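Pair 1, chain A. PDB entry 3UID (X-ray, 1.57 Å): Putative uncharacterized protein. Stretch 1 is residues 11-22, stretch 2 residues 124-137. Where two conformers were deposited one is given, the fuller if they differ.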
# COMPACT_ATOMS: atom_id res chain seq x y z
N ASP A 11 15.07 15.08 3.09
CA ASP A 11 16.26 15.00 2.25
C ASP A 11 16.11 14.07 1.05
O ASP A 11 16.77 14.28 0.03
CB ASP A 11 17.46 14.57 3.10
CG ASP A 11 17.78 15.57 4.20
OD1 ASP A 11 17.95 16.77 3.87
OD2 ASP A 11 17.85 15.17 5.38
N THR A 12 15.25 13.06 1.16
CA THR A 12 15.14 12.07 0.10
C THR A 12 13.77 12.08 -0.60
O THR A 12 13.53 11.28 -1.51
CB THR A 12 15.40 10.65 0.64
OG1 THR A 12 14.62 10.43 1.81
CG2 THR A 12 16.87 10.48 1.00
N LEU A 13 12.89 12.96 -0.15
CA LEU A 13 11.53 13.01 -0.66
C LEU A 13 10.85 11.65 -0.50
O LEU A 13 10.14 11.19 -1.39
CB LEU A 13 11.50 13.44 -2.12
CG LEU A 13 12.15 14.79 -2.42
CD1 LEU A 13 12.10 15.08 -3.91
CD2 LEU A 13 11.48 15.90 -1.61
N THR A 14 11.07 11.01 0.65
CA THR A 14 10.47 9.71 0.91
C THR A 14 9.49 9.74 2.07
O THR A 14 9.66 10.51 3.02
CB THR A 14 11.51 8.60 1.18
OG1 THR A 14 12.38 8.99 2.26
CG2 THR A 14 12.35 8.34 -0.07
N LEU A 15 8.45 8.92 1.95
CA LEU A 15 7.58 8.61 3.08
C LEU A 15 7.68 7.12 3.36
O LEU A 15 7.35 6.30 2.50
CB LEU A 15 6.13 9.01 2.78
CG LEU A 15 5.11 8.53 3.81
CD1 LEU A 15 5.34 9.21 5.16
CD2 LEU A 15 3.70 8.80 3.33
N THR A 16 8.18 6.78 4.54
CA THR A 16 8.39 5.39 4.91
C THR A 16 7.50 5.03 6.09
O THR A 16 7.50 5.72 7.11
CB THR A 16 9.87 5.14 5.27
OG1 THR A 16 10.68 5.43 4.12
CG2 THR A 16 10.08 3.69 5.64
N ILE A 17 6.71 3.98 5.91
CA ILE A 17 5.89 3.46 6.98
C ILE A 17 6.42 2.07 7.33
O ILE A 17 6.68 1.25 6.45
CB ILE A 17 4.42 3.42 6.58
CG1 ILE A 17 3.94 4.84 6.27
CG2 ILE A 17 3.59 2.79 7.70
CD1 ILE A 17 2.45 5.00 6.16
N THR A 18 6.62 1.83 8.62
CA THR A 18 7.10 0.54 9.08
C THR A 18 6.01 -0.10 9.93
O THR A 18 5.33 0.58 10.70
CB THR A 18 8.39 0.70 9.91
OG1 THR A 18 9.37 1.43 9.15
CG2 THR A 18 8.97 -0.66 10.30
N ALA A 19 5.83 -1.40 9.76
CA ALA A 19 4.86 -2.15 10.54
C ALA A 19 5.49 -3.43 11.04
O ALA A 19 6.47 -3.90 10.47
CB ALA A 19 3.66 -2.51 9.69
N GLU A 20 4.93 -3.96 12.12
CA GLU A 20 5.28 -5.29 12.58
C GLU A 20 4.03 -6.16 12.61
O GLU A 20 2.98 -5.74 13.10
CB GLU A 20 5.96 -5.22 13.94
CG GLU A 20 7.37 -4.66 13.85
CD GLU A 20 8.01 -4.42 15.20
OE1 GLU A 20 7.54 -5.00 16.20
OE2 GLU A 20 9.00 -3.66 15.25
N PHE A 21 4.15 -7.36 12.06
CA PHE A 21 3.01 -8.27 11.97
C PHE A 21 3.33 -9.59 12.66
O PHE A 21 4.44 -10.10 12.51
CB PHE A 21 2.69 -8.57 10.51
CG PHE A 21 2.24 -7.37 9.71
CD1 PHE A 21 1.13 -6.64 10.09
CD2 PHE A 21 2.93 -7.00 8.56
CE1 PHE A 21 0.71 -5.54 9.34
CE2 PHE A 21 2.52 -5.91 7.80
CZ PHE A 21 1.41 -5.18 8.19
N ALA A 22 2.38 -10.15 13.39
CA ALA A 22 2.62 -11.41 14.09
C ALA A 22 2.26 -12.59 13.21
O ALA A 22 1.35 -13.37 13.51
CB ALA A 22 1.85 -11.45 15.42
N ALA A 124 7.55 -5.10 8.06
CA ALA A 124 7.25 -4.61 6.72
C ALA A 124 7.67 -3.16 6.61
O ALA A 124 7.28 -2.35 7.45
CB ALA A 124 5.77 -4.73 6.44
N THR A 125 8.43 -2.84 5.57
CA THR A 125 8.85 -1.48 5.33
C THR A 125 8.32 -1.03 3.98
O THR A 125 8.60 -1.67 2.96
CB THR A 125 10.38 -1.35 5.36
OG1 THR A 125 10.87 -1.85 6.62
CG2 THR A 125 10.79 0.10 5.20
N TYR A 126 7.52 0.03 3.99
CA TYR A 126 6.91 0.55 2.78
C TYR A 126 7.51 1.92 2.48
O TYR A 126 7.23 2.89 3.18
CB TYR A 126 5.40 0.70 3.00
CG TYR A 126 4.67 -0.53 3.53
CD1 TYR A 126 4.05 -1.42 2.66
CD2 TYR A 126 4.57 -0.77 4.90
CE1 TYR A 126 3.34 -2.52 3.15
CE2 TYR A 126 3.87 -1.88 5.40
CZ TYR A 126 3.26 -2.74 4.51
OH TYR A 126 2.57 -3.84 4.99
N VAL A 127 8.34 1.98 1.44
CA VAL A 127 9.06 3.20 1.11
C VAL A 127 8.54 3.79 -0.19
O VAL A 127 8.66 3.17 -1.25
CB VAL A 127 10.58 2.97 0.95
CG1 VAL A 127 11.30 4.28 0.61
CG2 VAL A 127 11.18 2.33 2.21
N GLY A 128 7.99 5.00 -0.10
CA GLY A 128 7.49 5.72 -1.26
C GLY A 128 8.38 6.91 -1.55
O GLY A 128 8.66 7.71 -0.65
N THR A 129 8.81 7.04 -2.80
CA THR A 129 9.73 8.10 -3.21
C THR A 129 8.99 9.00 -4.19
O THR A 129 8.41 8.52 -5.17
CB THR A 129 10.97 7.51 -3.89
OG1 THR A 129 11.65 6.62 -2.99
CG2 THR A 129 11.93 8.64 -4.31
N TYR A 130 9.04 10.31 -3.93
CA TYR A 130 8.22 11.27 -4.67
C TYR A 130 9.04 12.21 -5.55
O TYR A 130 10.23 12.43 -5.30
CB TYR A 130 7.34 12.04 -3.68
CG TYR A 130 6.28 11.16 -3.06
CD1 TYR A 130 4.98 11.17 -3.54
CD2 TYR A 130 6.60 10.28 -2.04
CE1 TYR A 130 4.02 10.35 -2.99
CE2 TYR A 130 5.65 9.45 -1.48
CZ TYR A 130 4.36 9.49 -1.97
OH TYR A 130 3.40 8.66 -1.42
N ALA A 131 8.41 12.77 -6.58
CA ALA A 131 9.14 13.57 -7.58
C ALA A 131 9.59 14.92 -7.04
O ALA A 131 10.57 15.49 -7.52
CB ALA A 131 8.29 13.77 -8.81
N SER A 132 8.86 15.43 -6.06
CA SER A 132 9.13 16.74 -5.50
C SER A 132 8.50 16.92 -4.12
O SER A 132 7.58 16.18 -3.74
CB SER A 132 8.61 17.84 -6.42
OG SER A 132 7.19 17.82 -6.46
N ALA A 133 8.98 17.91 -3.39
CA ALA A 133 8.42 18.21 -2.08
C ALA A 133 6.95 18.58 -2.22
O ALA A 133 6.12 18.19 -1.40
CB ALA A 133 9.20 19.34 -1.43
N GLU A 134 6.62 19.34 -3.27
CA GLU A 134 5.24 19.75 -3.51
C GLU A 134 4.32 18.56 -3.75
O GLU A 134 3.21 18.49 -3.21
CB GLU A 134 5.16 20.74 -4.68
CG GLU A 134 6.39 20.78 -5.57
CD GLU A 134 7.53 21.63 -4.99
OE1 GLU A 134 8.56 21.05 -4.61
OE2 GLU A 134 7.39 22.87 -4.93
N ALA A 135 4.76 17.62 -4.58
CA ALA A 135 3.98 16.42 -4.85
C ALA A 135 3.74 15.63 -3.55
O ALA A 135 2.62 15.24 -3.24
CB ALA A 135 4.67 15.54 -5.87
N LEU A 136 4.81 15.40 -2.80
CA LEU A 136 4.70 14.65 -1.56
C LEU A 136 3.74 15.34 -0.60
O LEU A 136 2.90 14.70 0.03
CB LEU A 136 6.08 14.47 -0.93
CG LEU A 136 6.15 13.66 0.37
CD1 LEU A 136 5.20 12.48 0.31
CD2 LEU A 136 7.58 13.19 0.60
N GLN A 137 3.86 16.66 -0.48
CA GLN A 137 3.00 17.40 0.43
C GLN A 137 1.54 17.23 0.04
O GLN A 137 0.68 17.06 0.90
CB GLN A 137 3.37 18.88 0.45
CG GLN A 137 2.63 19.67 1.52
CD GLN A 137 2.79 19.05 2.89
OE1 GLN A 137 3.91 18.88 3.38
NE2 GLN A 137 1.67 18.69 3.51
O HOH W 1 11.68 0.55 8.61

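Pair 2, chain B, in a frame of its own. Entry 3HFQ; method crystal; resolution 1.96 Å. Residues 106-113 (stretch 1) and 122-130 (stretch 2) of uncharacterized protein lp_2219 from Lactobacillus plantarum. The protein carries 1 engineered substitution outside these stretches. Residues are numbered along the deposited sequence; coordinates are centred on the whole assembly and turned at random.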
# COMPACT_ATOMS: atom_id res chain seq x y z
N HIS B 106 2.95 1.69 15.01
CA HIS B 106 3.04 1.77 16.46
C HIS B 106 3.96 2.88 17.00
O HIS B 106 3.63 3.52 18.00
CB HIS B 106 3.47 0.41 17.00
CG HIS B 106 2.62 -0.72 16.51
ND1 HIS B 106 1.33 -0.93 16.95
CD2 HIS B 106 2.86 -1.68 15.58
CE1 HIS B 106 0.81 -1.97 16.32
NE2 HIS B 106 1.72 -2.44 15.48
N LYS B 107 5.08 3.12 16.33
CA LYS B 107 6.02 4.15 16.78
C LYS B 107 5.64 5.57 16.35
O LYS B 107 6.08 6.54 16.97
CB LYS B 107 7.43 3.86 16.25
CG LYS B 107 8.10 2.63 16.83
CD LYS B 107 9.50 2.49 16.25
CE LYS B 107 10.38 1.59 17.09
NZ LYS B 107 11.78 1.59 16.58
N GLY B 108 4.84 5.68 15.29
CA GLY B 108 4.42 6.99 14.80
C GLY B 108 5.57 7.69 14.10
O GLY B 108 5.73 8.91 14.20
N THR B 109 6.35 6.91 13.35
CA THR B 109 7.51 7.45 12.66
C THR B 109 7.56 7.22 11.16
O THR B 109 6.90 6.33 10.62
CB THR B 109 8.81 6.86 13.23
OG1 THR B 109 8.76 5.43 13.10
CG2 THR B 109 8.97 7.22 14.69
N ALA B 110 8.36 8.05 10.50
CA ALA B 110 8.61 7.96 9.07
C ALA B 110 10.13 7.86 9.07
O ALA B 110 10.82 8.67 9.70
CB ALA B 110 8.17 9.23 8.36
N GLU B 111 10.66 6.85 8.41
CA GLU B 111 12.11 6.68 8.36
C GLU B 111 12.64 6.72 6.93
O GLU B 111 11.91 6.41 5.98
CB GLU B 111 12.51 5.35 9.02
CG GLU B 111 12.39 5.29 10.54
CD GLU B 111 13.34 4.26 11.13
OE1 GLU B 111 13.67 3.29 10.41
OE2 GLU B 111 13.75 4.40 12.30
N VAL B 112 13.90 7.11 6.80
CA VAL B 112 14.56 7.20 5.50
C VAL B 112 15.88 6.45 5.56
O VAL B 112 16.62 6.56 6.54
CB VAL B 112 14.85 8.67 5.13
CG1 VAL B 112 15.42 8.75 3.70
CG2 VAL B 112 13.59 9.51 5.26
N MSE B 113 16.15 5.67 4.52
CA MSE B 113 17.39 4.89 4.44
C MSE B 113 17.99 5.13 3.06
O MSE B 113 17.26 5.37 2.10
CB MSE B 113 17.08 3.40 4.61
CG MSE B 113 16.61 3.03 6.01
SE MSE B 113 15.57 1.41 6.01
CE MSE B 113 14.76 1.56 7.77
N THR B 122 21.15 1.76 4.68
CA THR B 122 21.73 2.45 5.83
C THR B 122 20.74 3.51 6.29
O THR B 122 20.28 4.33 5.48
CB THR B 122 23.06 3.15 5.48
OG1 THR B 122 23.97 2.20 4.91
CG2 THR B 122 23.68 3.75 6.73
N LEU B 123 20.41 3.50 7.57
CA LEU B 123 19.47 4.46 8.14
C LEU B 123 20.04 5.88 8.10
O LEU B 123 21.21 6.10 8.41
CB LEU B 123 19.16 4.09 9.59
CG LEU B 123 18.18 4.98 10.36
CD1 LEU B 123 16.79 4.87 9.75
CD2 LEU B 123 18.17 4.55 11.83
N THR B 124 19.21 6.85 7.72
CA THR B 124 19.64 8.24 7.66
C THR B 124 18.78 9.18 8.51
O THR B 124 19.30 10.13 9.09
CB THR B 124 19.63 8.80 6.21
OG1 THR B 124 18.33 8.63 5.63
CG2 THR B 124 20.67 8.08 5.35
N ASP B 125 17.48 8.90 8.60
CA ASP B 125 16.60 9.78 9.36
C ASP B 125 15.36 9.08 9.91
O ASP B 125 14.83 8.15 9.29
CB ASP B 125 16.19 10.94 8.44
CG ASP B 125 15.55 12.10 9.19
OD1 ASP B 125 15.86 12.33 10.37
OD2 ASP B 125 14.73 12.81 8.56
N THR B 126 14.91 9.52 11.08
CA THR B 126 13.71 8.98 11.72
C THR B 126 12.92 10.18 12.23
O THR B 126 13.34 10.86 13.16
CB THR B 126 14.05 8.07 12.92
OG1 THR B 126 14.87 6.97 12.48
CG2 THR B 126 12.77 7.50 13.53
N VAL B 127 11.79 10.44 11.58
CA VAL B 127 10.94 11.57 11.96
C VAL B 127 9.84 11.10 12.91
O VAL B 127 9.07 10.20 12.58
CB VAL B 127 10.31 12.21 10.71
CG1 VAL B 127 9.32 13.30 11.11
CG2 VAL B 127 11.40 12.79 9.83
N GLN B 128 9.78 11.72 14.09
CA GLN B 128 8.79 11.36 15.09
C GLN B 128 7.58 12.28 15.06
O GLN B 128 7.72 13.50 15.06
CB GLN B 128 9.42 11.40 16.49
CG GLN B 128 8.47 10.99 17.62
CD GLN B 128 8.05 9.54 17.55
OE1 GLN B 128 8.89 8.64 17.65
NE2 GLN B 128 6.76 9.30 17.36
N HIS B 129 6.39 11.69 15.04
CA HIS B 129 5.15 12.47 15.03
C HIS B 129 4.40 12.26 16.34
O HIS B 129 4.68 11.34 17.10
CB HIS B 129 4.24 12.05 13.87
CG HIS B 129 4.87 12.15 12.52
ND1 HIS B 129 5.80 11.24 12.06
CD2 HIS B 129 4.71 13.06 11.53
CE1 HIS B 129 6.18 11.58 10.84
NE2 HIS B 129 5.54 12.68 10.50
N SER B 130 3.43 13.14 16.59
CA SER B 130 2.61 13.05 17.79
C SER B 130 1.19 13.45 17.43
O SER B 130 0.94 14.01 16.36
CB SER B 130 3.16 13.97 18.88
OG SER B 130 3.04 15.33 18.51

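Both pairs are two antiparallel strands preceded, in the first stretch, by a short non-strand segment. Superposing N, CA and C of 14 central residues gives an RMSD of 0.5 Å. The strand axes approach to 4.7 Å at 168° in pair 1 and to 4.6 Å at 148° in pair 2.

This segment is matched closely. Leu A13 (phi/psi 55/42) falls 0.2 Å from Gly B108 (73/38), CA to CA, and each carbonyl receives the first rung of the ladder: Tyr A130 N to Leu A13 O, 2.9 Å, and His B129 N to Gly B108 O, 3.0 Å. The next rungs also correspond. Leu A15 N donates to Gly A128 O at 2.9 Å and Gly A128 N to Leu A15 O at 3.0 Å; Ala B110 N donates to Val B127 O at 3.1 Å and Val B127 N to Ala B110 O at 2.8 Å.

The ladders diverge at Ile A17 and Val B112. Pair 1 keeps its register, with Tyr A126 N bonded to Ile A17 O at 2.9 Å. In pair 2 a beta bulge shifts the register by one, and Val B112 O accepts from both Thr B124 N (2.9 Å) and Asp B125 N (3.2 Å). Correspondingly, Thr B124 lies 1.4 Å from Thr A125 by CA.

The side chains fill this common frame differently. At the end of this segment, Leu A13 points toward the second stretch and has 118 Å² covered, its CD2 lying 4.1 Å from Ala A133 CB. Gly B108 offers no side chain; here Gln B128 reaches across, NE2 donating to Lys B107 O at 2.9 Å, while His B129 ND1 adds a second bond to Gly B108 O at 3.2 Å.

On the face of Leu A15 and Ala B110, bulk is exchanged across the strands. Pair 1 sets a leucine opposite Gly A128, whereas pair 2 sets an alanine opposite Val B127, with Ala B110 CB 4.4 Å from Val B127 CB. An ideal CB on Gly A128 would be crowded by Tyr A130 CE2, at 3.3 Å. The aromatic positions coincide as well: Tyr A130 CE2 lies 4.3 Å from Leu A15 CB, and His B129 CE1 lies 4.0 Å from Ala B110 CB, which sits at the ring edge.

On the other face, Thr A16 meets Val A127, OG1 to CG2 at 3.7 Å, a van der Waals contact. The matched Glu B111 and Thr B126 instead form a hydrogen bond, Thr B126 OG1 donating to Glu B111 OE2 at 2.8 Å.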